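Local coordinates for protein glutathione transferase (Leptospira interrogans serovar Lai, PDB 3UBK) that probably transfers glutathione to electrophilic substrates, and binds glutathione at a site in its N-terminal domain, at residues A[98-103]-A[155-160]; A[162-167]-A[203-208]. All blocks are in the same frame, centred on the assembly; numbering follows the deposited sequence.

Contact 1: residues A[98-103]-A[155-160]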
ATOM      1  N   ILE A  98      -0.670   7.143  -3.996  1.00 36.81           N
ATOM      2  CA  ILE A  98       0.182   8.324  -4.080  1.00 36.74           C
ATOM      3  C   ILE A  98       0.126   9.120  -2.783  1.00 41.21           C
ATOM      4  O   ILE A  98       1.163   9.505  -2.233  1.00 41.07           O
ATOM      5  CB  ILE A  98      -0.217   9.238  -5.251  1.00 36.63           C
ATOM      6  CG1 ILE A  98       0.114   8.570  -6.585  1.00 32.43           C
ATOM      7  CG2 ILE A  98       0.489  10.597  -5.129  1.00 42.46           C
ATOM      8  CD1 ILE A  98      -0.663   9.164  -7.763  1.00 34.54           C
ATOM      9  N   ILE A  99      -1.083   9.365  -2.285  1.00 35.70           N
ATOM     10  CA  ILE A  99      -1.226  10.115  -1.041  1.00 34.76           C
ATOM     11  C   ILE A  99      -0.528   9.447   0.131  1.00 33.86           C
ATOM     12  O   ILE A  99       0.170  10.106   0.905  1.00 43.22           O
ATOM     13  CB  ILE A  99      -2.701  10.381  -0.672  1.00 36.36           C
ATOM     14  CG1 ILE A  99      -3.309  11.362  -1.669  1.00 34.33           C
ATOM     15  CG2 ILE A  99      -2.784  10.904   0.767  1.00 33.35           C
ATOM     16  CD1 ILE A  99      -4.829  11.421  -1.652  1.00 36.51           C
ATOM     17  N   GLU A 100      -0.686   8.138   0.270  1.00 37.84           N
ATOM     18  CA  GLU A 100      -0.106   7.451   1.420  1.00 40.51           C
ATOM     19  C   GLU A 100       1.388   7.185   1.300  1.00 42.45           C
ATOM     20  O   GLU A 100       2.147   7.409   2.250  1.00 46.77           O
ATOM     21  CB  GLU A 100      -0.817   6.118   1.679  1.00 41.13           C
ATOM     22  CG  GLU A 100      -2.125   6.263   2.378  1.00 50.82           C
ATOM     23  CD  GLU A 100      -2.684   4.941   2.815  1.00 41.46           C
ATOM     24  OE1 GLU A 100      -2.123   3.887   2.455  1.00 48.62           O
ATOM     25  OE2 GLU A 100      -3.698   4.954   3.522  1.00 41.64           O
ATOM     26  N   THR A 101       1.805   6.681   0.144  1.00 40.90           N
ATOM     27  CA  THR A 101       3.175   6.191  -0.016  1.00 41.65           C
ATOM     28  C   THR A 101       4.166   7.279  -0.390  1.00 43.50           C
ATOM     29  O   THR A 101       5.300   7.276   0.078  1.00 45.07           O
ATOM     30  CB  THR A 101       3.249   5.033  -1.037  1.00 43.34           C
ATOM     31  OG1 THR A 101       2.331   4.009  -0.639  1.00 49.73           O
ATOM     32  CG2 THR A 101       4.654   4.433  -1.077  1.00 44.04           C
ATOM     33  N   TYR A 102       3.752   8.214  -1.216  1.00 42.83           N
ATOM     34  CA  TYR A 102       4.644   9.225  -1.709  1.00 43.62           C
ATOM     35  C   TYR A 102       4.458  10.584  -1.057  1.00 47.22           C
ATOM     36  O   TYR A 102       5.233  11.472  -1.281  1.00 46.88           O
ATOM     37  CB  TYR A 102       4.502   9.345  -3.215  1.00 43.04           C
ATOM     38  CG  TYR A 102       4.542   8.034  -3.928  1.00 42.07           C
ATOM     39  CD1 TYR A 102       5.525   7.130  -3.685  1.00 47.51           C
ATOM     40  CD2 TYR A 102       3.597   7.711  -4.848  1.00 42.74           C
ATOM     41  CE1 TYR A 102       5.557   5.951  -4.332  1.00 51.08           C
ATOM     42  CE2 TYR A 102       3.623   6.550  -5.494  1.00 40.18           C
ATOM     43  CZ  TYR A 102       4.590   5.663  -5.229  1.00 50.28           C
ATOM     44  OH  TYR A 102       4.595   4.484  -5.887  1.00 54.86           O
ATOM     45  N   LEU A 103       3.421  10.746  -0.261  1.00 41.95           N
ATOM     46  CA  LEU A 103       3.226  11.998   0.468  1.00 44.15           C
ATOM     47  C   LEU A 103       3.361  11.833   1.972  1.00 47.89           C
ATOM     48  O   LEU A 103       4.111  12.572   2.612  1.00 51.89           O
ATOM     49  CB  LEU A 103       1.892  12.653   0.119  1.00 42.97           C
ATOM     50  CG  LEU A 103       1.757  13.204  -1.299  1.00 43.39           C
ATOM     51  CD1 LEU A 103       0.406  13.860  -1.461  1.00 44.89           C
ATOM     52  CD2 LEU A 103       2.881  14.197  -1.621  1.00 46.68           C
ATOM     53  N   ASP A 155     -11.116   9.417  -1.022  1.00 29.76           N
ATOM     54  CA  ASP A 155     -11.485  10.503  -0.097  1.00 31.53           C
ATOM     55  C   ASP A 155     -11.149  10.142   1.338  1.00 30.90           C
ATOM     56  O   ASP A 155     -10.849  11.011   2.143  1.00 32.01           O
ATOM     57  CB  ASP A 155     -12.968  10.878  -0.233  1.00 28.87           C
ATOM     58  CG  ASP A 155     -13.282  11.469  -1.585  1.00 34.58           C
ATOM     59  OD1 ASP A 155     -12.900  12.634  -1.816  1.00 29.83           O
ATOM     60  OD2 ASP A 155     -13.904  10.779  -2.420  1.00 29.85           O
ATOM     61  N   CYS A 156     -11.214   8.858   1.670  1.00 31.15           N
ATOM     62  CA  CYS A 156     -10.805   8.423   3.003  1.00 30.17           C
ATOM     63  C   CYS A 156      -9.317   8.704   3.187  1.00 32.87           C
ATOM     64  O   CYS A 156      -8.891   9.283   4.189  1.00 35.61           O
ATOM     65  CB  CYS A 156     -11.076   6.935   3.183  1.00 29.63           C
ATOM     66  SG  CYS A 156     -12.825   6.468   2.938  1.00 32.18           S
ATOM     67  N   SER A 157      -8.513   8.279   2.226  1.00 34.04           N
ATOM     68  CA  SER A 157      -7.081   8.535   2.273  0.50 31.59           C
ATOM     69  C   SER A 157      -6.790  10.030   2.140  1.00 30.88           C
ATOM     70  O   SER A 157      -6.004  10.596   2.890  1.00 36.52           O
ATOM     71  CB  SER A 157      -6.368   7.748   1.173  0.50 31.47           C
ATOM     72  OG  SER A 157      -6.402   6.365   1.460  0.50 24.35           O
ATOM     73  N   GLY A 158      -7.449  10.673   1.181  1.00 33.28           N
ATOM     74  CA  GLY A 158      -7.222  12.097   0.954  1.00 39.52           C
ATOM     75  C   GLY A 158      -7.512  12.966   2.174  1.00 44.32           C
ATOM     76  O   GLY A 158      -6.646  13.725   2.635  1.00 40.09           O
ATOM     77  N   PHE A 159      -8.725  12.859   2.712  1.00 35.49           N
ATOM     78  CA  PHE A 159      -9.110  13.730   3.814  1.00 36.74           C
ATOM     79  C   PHE A 159      -8.333  13.398   5.080  1.00 36.30           C
ATOM     80  O   PHE A 159      -7.902  14.291   5.810  1.00 37.08           O
ATOM     81  CB  PHE A 159     -10.621  13.667   4.081  1.00 30.07           C
ATOM     82  CG  PHE A 159     -11.103  14.720   5.047  1.00 36.08           C
ATOM     83  CD1 PHE A 159     -11.396  16.001   4.607  1.00 35.22           C
ATOM     84  CD2 PHE A 159     -11.263  14.425   6.390  1.00 37.31           C
ATOM     85  CE1 PHE A 159     -11.834  16.975   5.487  1.00 37.60           C
ATOM     86  CE2 PHE A 159     -11.698  15.395   7.284  1.00 37.46           C
ATOM     87  CZ  PHE A 159     -11.982  16.668   6.837  1.00 31.32           C
ATOM     88  N   ALA A 160      -8.160  12.107   5.346  1.00 31.54           N
ATOM     89  CA  ALA A 160      -7.423  11.667   6.516  1.00 35.74           C
ATOM     90  C   ALA A 160      -5.946  12.115   6.492  1.00 35.96           C
ATOM     91  O   ALA A 160      -5.445  12.653   7.473  1.00 37.92           O
ATOM     92  CB  ALA A 160      -7.517  10.160   6.647  1.00 32.96           C
TER
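Ser157 and Gly158 present their side of helix 153-169 to Ile99 and Glu100 on helix 86-111, the two segment axes passing 9.6 Å apart at 46°. Two residues before Ser157, Asp155 points away from helix 86-111, its OD2 accepting the backbone N of Thr152 as one half of a capping box at the start of the helix.

Ser157 is the polar point of the contact. In the conformer given, one of two deposited, its OG lies 3.7 Å from Glu100 OE2 with no hydrogen bond between them; its partner is Ser96 OG, one turn before Glu100 on helix 86-111. Glu100 sets off beside its own backbone N and then runs extended (chi2 -171°), which carries the carboxylate across toward Ser157. The carbonyl of Ser157 meets carbon instead: Ile99 CG2 sits 3.9 Å from Ser157 O.

At Gly158 the backbone itself is the surface. Ile99 CD1 comes down 3.6 Å from Gly158 CA and 3.9 Å from Gly158 N, and the CA atoms of Ile99 and Gly158 are only 6.6 Å apart. The first torsion of Ile99 sends CG1 to the side of its backbone N, and the extended second one (chi2 164°) carries CD1 out to the glycine, leaving CG2 for the serine carbonyl.

Between the segments themselves the meeting is one of isoleucine methyls on backbone. Just beyond them, hydrogen bonds tie the same two helices together, Ser157 OG to Ser96 OG and Glu100 OE2 to His161 NE2, while a salt bridge from OE2 to Lys17 brings in helix 13-25. The Glu100 side chain lies about 4 Å from that of the glutathione-binding Ser64, and the salt bridge with Lys17 may offset part of its charge near that site.

Contact 2: residues A[162-167]-A[203-208]; sequences LSVLDE and KDKQIL
Lys205 spans most of the distance between helices 153-169 and 196-213, bringing its ammonium group up to Ser163 and Val164. The backbones stay well apart, 10.4 Å between the CA atoms of Val164 and Lys205, so this one long side chain does nearly all the bridging. It heads for the other helix from CB on: CG stands anti to the backbone N (chi1 -180°), the chain continues almost straight, and the bend at chi3 (62°) shifts its end over to Ser163.

NZ lies 3.4 Å from Ser163 OG. The clear partners of both atoms lie just outside the segments. Lys205 NZ forms a salt bridge with Glu202, one turn back on its own helix, and Ser163 OG hydrogen-bonds the carbonyl of Phe159, four residues earlier. With chi1 at 64°, the serine keeps OG bonded to Phe159 O within its own helix while the same oxygen also faces the lysine.

Val164 adds only a van der Waals contact, its CG2 methyl standing 3.8 Å from Lys205 NZ where the two side chains meet at a slant. The valine also packs on Tyr111 of helix 86-111 and on Asn13. One turn beyond Ser163, the poorly ordered Glu167 forms at most a weak, long ion pair with Lys209.

Helix 13-25 runs close by, touched by Lys205 at Asn16, while Asp204 beside it makes a salt bridge with Lys19. The last helix thus packs against both the helical bundle and the thioredoxin-like N-terminal domain, an interdomain placement that fits the two-domain glutathione transferase fold.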
ATOM      1  N   LEU A 162      -4.170  14.198   4.039  1.00 36.65           N
ATOM      2  CA  LEU A 162      -3.825  15.534   3.584  1.00 43.47           C
ATOM      3  C   LEU A 162      -4.154  16.601   4.616  1.00 45.57           C
ATOM      4  O   LEU A 162      -3.492  17.629   4.681  1.00 46.69           O
ATOM      5  CB  LEU A 162      -4.518  15.847   2.260  1.00 37.39           C
ATOM      6  CG  LEU A 162      -4.076  14.973   1.086  1.00 47.63           C
ATOM      7  CD1 LEU A 162      -4.834  15.375  -0.166  1.00 41.60           C
ATOM      8  CD2 LEU A 162      -2.558  15.025   0.847  1.00 39.50           C
ATOM      9  N   SER A 163      -5.186  16.370   5.411  1.00 44.76           N
ATOM     10  CA  SER A 163      -5.529  17.328   6.438  1.00 46.95           C
ATOM     11  C   SER A 163      -4.392  17.363   7.456  1.00 49.49           C
ATOM     12  O   SER A 163      -4.000  18.430   7.916  1.00 50.77           O
ATOM     13  CB  SER A 163      -6.851  16.958   7.103  1.00 40.31           C
ATOM     14  OG  SER A 163      -6.742  15.724   7.772  1.00 45.94           O
ATOM     15  N   VAL A 164      -3.859  16.189   7.783  1.00 50.08           N
ATOM     16  CA  VAL A 164      -2.758  16.070   8.734  1.00 55.14           C
ATOM     17  C   VAL A 164      -1.464  16.637   8.148  1.00 59.96           C
ATOM     18  O   VAL A 164      -0.700  17.320   8.842  1.00 57.99           O
ATOM     19  CB  VAL A 164      -2.518  14.605   9.146  1.00 54.91           C
ATOM     20  CG1 VAL A 164      -1.103  14.429   9.688  1.00 59.47           C
ATOM     21  CG2 VAL A 164      -3.557  14.154  10.168  1.00 48.66           C
ATOM     22  N   LEU A 165      -1.232  16.357   6.868  1.00 60.21           N
ATOM     23  CA  LEU A 165      -0.052  16.848   6.173  1.00 65.39           C
ATOM     24  C   LEU A 165      -0.067  18.365   6.120  1.00 67.83           C
ATOM     25  O   LEU A 165       0.957  19.010   6.327  1.00 67.83           O
ATOM     26  CB  LEU A 165       0.026  16.273   4.760  1.00 64.57           C
ATOM     27  CG  LEU A 165       0.662  14.887   4.644  1.00 72.76           C
ATOM     28  CD1 LEU A 165       0.341  14.019   5.854  1.00 73.84           C
ATOM     29  CD2 LEU A 165       0.226  14.201   3.357  1.00 82.42           C
ATOM     30  N   ASP A 166      -1.239  18.922   5.845  1.00 66.86           N
ATOM     31  CA  ASP A 166      -1.408  20.363   5.777  1.00 69.83           C
ATOM     32  C   ASP A 166      -1.002  21.048   7.087  1.00 76.27           C
ATOM     33  O   ASP A 166      -0.081  21.868   7.110  1.00 76.10           O
ATOM     34  CB  ASP A 166      -2.854  20.705   5.423  1.00 67.36           C
ATOM     35  CG  ASP A 166      -3.151  22.177   5.557  1.00 72.45           C
ATOM     36  OD1 ASP A 166      -2.328  22.889   6.168  1.00 79.50           O
ATOM     37  OD2 ASP A 166      -4.206  22.625   5.055  1.00 72.21           O
ATOM     38  N   GLU A 167      -1.684  20.708   8.176  1.00 76.31           N
ATOM     39  CA  GLU A 167      -1.427  21.355   9.459  1.00 80.57           C
ATOM     40  C   GLU A 167      -0.008  21.101   9.966  1.00 80.64           C
ATOM     41  O   GLU A 167       0.732  22.039  10.272  1.00 80.84           O
ATOM     42  CB  GLU A 167      -2.440  20.893  10.507  1.00 80.55           C
ATOM     43  CG  GLU A 167      -2.286  21.590  11.848  1.00 90.04           C
ATOM     44  CD  GLU A 167      -2.942  20.829  12.985  1.00100.09           C
ATOM     45  OE1 GLU A 167      -3.841  20.004  12.712  1.00103.49           O
ATOM     46  OE2 GLU A 167      -2.556  21.054  14.153  1.00102.86           O
ATOM     47  N   LYS A 203     -13.648  16.450  14.536  1.00 39.56           N
ATOM     48  CA  LYS A 203     -14.048  16.734  15.904  1.00 39.99           C
ATOM     49  C   LYS A 203     -13.447  15.754  16.920  1.00 38.94           C
ATOM     50  O   LYS A 203     -12.899  16.174  17.946  1.00 36.85           O
ATOM     51  CB  LYS A 203     -15.571  16.765  16.013  1.00 39.72           C
ATOM     52  CG  LYS A 203     -16.091  16.780  17.447  1.00 46.09           C
ATOM     53  CD  LYS A 203     -15.558  17.971  18.220  1.00 49.36           C
ATOM     54  CE  LYS A 203     -15.710  19.263  17.448  1.00 45.14           C
ATOM     55  NZ  LYS A 203     -15.302  20.435  18.278  1.00 52.77           N
ATOM     56  N   ASP A 204     -13.555  14.448  16.655  1.00 34.29           N
ATOM     57  CA  ASP A 204     -12.974  13.452  17.561  1.00 31.54           C
ATOM     58  C   ASP A 204     -11.453  13.639  17.691  1.00 36.30           C
ATOM     59  O   ASP A 204     -10.876  13.430  18.764  1.00 33.87           O
ATOM     60  CB  ASP A 204     -13.285  12.032  17.098  1.00 32.59           C
ATOM     61  CG  ASP A 204     -14.703  11.592  17.455  1.00 40.98           C
ATOM     62  OD1 ASP A 204     -15.344  12.231  18.317  1.00 39.91           O
ATOM     63  OD2 ASP A 204     -15.180  10.598  16.872  1.00 42.62           O
ATOM     64  N   LYS A 205     -10.819  14.030  16.593  1.00 34.55           N
ATOM     65  CA  LYS A 205      -9.381  14.264  16.573  1.00 39.52           C
ATOM     66  C   LYS A 205      -9.071  15.450  17.479  1.00 39.12           C
ATOM     67  O   LYS A 205      -8.163  15.395  18.303  1.00 41.31           O
ATOM     68  CB  LYS A 205      -8.905  14.548  15.143  1.00 36.99           C
ATOM     69  CG  LYS A 205      -7.396  14.805  15.025  1.00 41.90           C
ATOM     70  CD  LYS A 205      -6.863  14.624  13.589  1.00 45.07           C
ATOM     71  CE  LYS A 205      -7.498  15.598  12.598  1.00 61.32           C
ATOM     72  NZ  LYS A 205      -7.023  15.402  11.173  1.00 51.89           N
ATOM     73  N   GLN A 206      -9.857  16.511  17.326  1.00 39.03           N
ATOM     74  CA  GLN A 206      -9.695  17.727  18.117  1.00 41.22           C
ATOM     75  C   GLN A 206      -9.901  17.504  19.613  1.00 43.23           C
ATOM     76  O   GLN A 206      -9.119  17.989  20.435  1.00 42.52           O
ATOM     77  CB  GLN A 206     -10.651  18.801  17.620  1.00 42.13           C
ATOM     78  CG  GLN A 206     -10.249  20.207  18.025  1.00 52.18           C
ATOM     79  CD  GLN A 206     -11.438  21.117  18.134  1.00 53.55           C
ATOM     80  OE1 GLN A 206     -12.497  20.703  18.599  1.00 51.35           O
ATOM     81  NE2 GLN A 206     -11.281  22.362  17.698  1.00 64.34           N
ATOM     82  N   ILE A 207     -10.953  16.771  19.967  1.00 37.39           N
ATOM     83  CA  ILE A 207     -11.248  16.486  21.361  1.00 35.30           C
ATOM     84  C   ILE A 207     -10.068  15.810  22.053  1.00 40.83           C
ATOM     85  O   ILE A 207      -9.683  16.187  23.166  1.00 39.83           O
ATOM     86  CB  ILE A 207     -12.488  15.560  21.485  1.00 35.97           C
ATOM     87  CG1 ILE A 207     -13.778  16.308  21.129  1.00 42.99           C
ATOM     88  CG2 ILE A 207     -12.585  14.961  22.865  1.00 30.49           C
ATOM     89  CD1 ILE A 207     -14.961  15.358  20.910  1.00 35.19           C
ATOM     90  N   LEU A 208      -9.499  14.791  21.411  1.00 35.89           N
ATOM     91  CA  LEU A 208      -8.407  14.041  22.042  1.00 37.38           C
ATOM     92  C   LEU A 208      -7.110  14.852  22.106  1.00 35.67           C
ATOM     93  O   LEU A 208      -6.365  14.774  23.096  1.00 38.94           O
ATOM     94  CB  LEU A 208      -8.155  12.708  21.330  1.00 38.40           C
ATOM     95  CG  LEU A 208      -7.046  11.833  21.950  1.00 37.01           C
ATOM     96  CD1 LEU A 208      -7.383  11.429  23.379  1.00 38.15           C
ATOM     97  CD2 LEU A 208      -6.815  10.576  21.109  1.00 38.82           C
TER

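In the fold
Both contacts use helix 153-169, successive turns of it facing different neighbours: helix 86-111 in contact 1 and the final helix 196-213 in contact 2. Leu103 CD1 lies 3.9 Å from Leu162 CD2, so the packing of helix 86-111 on helix 153-169 runs on past contact 1 into the segment that contact 2 uses. Contact 1 is nearer the middle of the chain, about 6 Å from its centre against 10 Å, and buries more surface, 148 against 87 Å². It is aliphatic packing with a carboxylate at its side; contact 2, also largely buried, rests mainly on a charged side chain. The second subunit reaches residues of 98-103, whereas it touches neither segment of contact 2.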